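Local coordinates for protein beta-1,3-glucosyltransferase (Paecilomyces sp. J18, PDB 5JVV) that is a carbohydrate-active enzyme of the glucosyltransferase kind, probably with the beta-jelly-roll sandwich fold of two curved, largely antiparallel sheets, at residues A[13-18]-A[45-50]. Numbering follows the deposited sequence.
Sequences DFLDAF and VKVTSS
At the margin of the beta-sandwich, the short helix 11-16 meets strand 45-47 through Leu-15, the one side chain of segment 13-18 that touches segment 45-50. Both methyls of Leu-15 reach Val-45 CG1, its CD2 at 3.8 Å and its CD1 at 3.9 Å, so the valine methyl sits across the fork of the leucine and the two side chains meet tip to tip. CG1 of Val-45 lies anti to the backbone N (chi1 168°), which sends this branch toward the helix. Val-47, two residues on, comes in differently: its CG2 runs past Leu-15 CD1 at 4.1 Å, the two side chains pointing in opposite directions. No hydrogen bond joins the segments; about 115 Å² of surface is buried, most of it on Leu-15, Val-45 and Val-47. Val-53 of the adjacent strand 53-55 also packs on Leu-15, while Val-45 touches Ala-39 of helix 36-41 and Val-73 of strand 70-77. A salt bridge from Asp-16 OD1 to Arg-36 NH2 joins this segment to helix 36-41. Beyond the strand, the turn toward strand 53-55 is braced by Thr-48 OG1 and Ser-50 OG, hydrogen-bonded at 3.1 Å. With neighbours from both sheets, helix 11-16 covers the edge of a beta-jelly-roll sandwich, probably that of glycoside hydrolase family 16.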
# COMPACT_ATOMS: atom_id res chain seq x y z
N ASP A 13 -11.25 -8.09 14.96
CA ASP A 13 -12.08 -8.45 13.82
C ASP A 13 -11.35 -8.18 12.51
O ASP A 13 -11.47 -8.94 11.55
CB ASP A 13 -13.40 -7.68 13.84
CG ASP A 13 -14.30 -8.09 14.99
OD1 ASP A 13 -14.10 -9.18 15.56
OD2 ASP A 13 -15.23 -7.31 15.31
N PHE A 14 -10.59 -7.09 12.48
CA PHE A 14 -9.78 -6.77 11.32
C PHE A 14 -8.76 -7.89 11.12
O PHE A 14 -8.67 -8.46 10.04
CB PHE A 14 -9.06 -5.43 11.54
CG PHE A 14 -8.11 -5.06 10.43
CD1 PHE A 14 -8.53 -4.28 9.36
CD2 PHE A 14 -6.78 -5.48 10.48
CE1 PHE A 14 -7.65 -3.93 8.35
CE2 PHE A 14 -5.90 -5.15 9.47
CZ PHE A 14 -6.33 -4.36 8.41
N LEU A 15 -7.99 -8.20 12.15
CA LEU A 15 -6.98 -9.26 12.04
C LEU A 15 -7.59 -10.60 11.61
O LEU A 15 -7.01 -11.33 10.79
CB LEU A 15 -6.22 -9.41 13.35
CG LEU A 15 -5.32 -8.24 13.74
CD1 LEU A 15 -4.77 -8.43 15.14
CD2 LEU A 15 -4.18 -8.07 12.72
N ASP A 16 -8.76 -10.93 12.15
CA ASP A 16 -9.43 -12.18 11.80
C ASP A 16 -9.89 -12.23 10.35
O ASP A 16 -10.17 -13.31 9.83
CB ASP A 16 -10.64 -12.42 12.72
CG ASP A 16 -10.25 -12.77 14.14
OD1 ASP A 16 -9.08 -13.15 14.37
OD2 ASP A 16 -11.12 -12.67 15.03
N ALA A 17 -9.97 -11.08 9.70
CA ALA A 17 -10.47 -11.00 8.32
C ALA A 17 -9.37 -11.09 7.27
O ALA A 17 -9.63 -10.93 6.08
CB ALA A 17 -11.27 -9.72 8.13
N PHE A 18 -8.14 -11.35 7.72
CA PHE A 18 -7.01 -11.48 6.80
C PHE A 18 -6.27 -12.78 7.05
O PHE A 18 -6.23 -13.26 8.19
CB PHE A 18 -6.03 -10.31 6.97
CG PHE A 18 -6.56 -9.00 6.44
CD1 PHE A 18 -6.17 -8.56 5.18
CD2 PHE A 18 -7.43 -8.22 7.19
CE1 PHE A 18 -6.65 -7.36 4.67
CE2 PHE A 18 -7.91 -7.02 6.69
CZ PHE A 18 -7.52 -6.59 5.42
N VAL A 45 2.69 -7.62 15.54
CA VAL A 45 1.25 -7.41 15.36
C VAL A 45 0.61 -7.31 16.73
O VAL A 45 0.88 -8.14 17.62
CB VAL A 45 0.60 -8.57 14.58
CG1 VAL A 45 -0.92 -8.48 14.66
CG2 VAL A 45 1.06 -8.55 13.13
N LYS A 46 -0.23 -6.30 16.91
CA LYS A 46 -0.95 -6.12 18.16
C LYS A 46 -2.13 -5.20 17.91
O LYS A 46 -2.17 -4.47 16.92
CB LYS A 46 -0.03 -5.51 19.22
CG LYS A 46 0.55 -4.16 18.84
CD LYS A 46 1.67 -3.74 19.80
CE LYS A 46 2.30 -2.41 19.37
NZ LYS A 46 3.53 -2.08 20.17
N VAL A 47 -3.10 -5.25 18.82
CA VAL A 47 -4.17 -4.26 18.84
C VAL A 47 -3.78 -3.27 19.92
O VAL A 47 -3.40 -3.66 21.03
CB VAL A 47 -5.53 -4.89 19.16
CG1 VAL A 47 -6.60 -3.81 19.30
CG2 VAL A 47 -5.92 -5.87 18.08
N THR A 48 -3.81 -1.99 19.58
CA THR A 48 -3.36 -0.97 20.52
C THR A 48 -4.48 -0.59 21.49
O THR A 48 -5.64 -0.98 21.32
CB THR A 48 -2.88 0.31 19.82
OG1 THR A 48 -4.01 1.06 19.36
CG2 THR A 48 -1.95 -0.02 18.64
N SER A 49 -4.12 0.19 22.50
CA SER A 49 -5.09 0.62 23.50
C SER A 49 -6.16 1.56 22.93
O SER A 49 -7.22 1.71 23.52
CB SER A 49 -4.37 1.26 24.68
OG SER A 49 -3.68 2.43 24.28
N SER A 50 -5.88 2.19 21.79
CA SER A 50 -6.87 3.05 21.15
C SER A 50 -7.78 2.24 20.22
O SER A 50 -8.74 2.78 19.65
CB SER A 50 -6.20 4.17 20.38
OG SER A 50 -5.60 3.66 19.19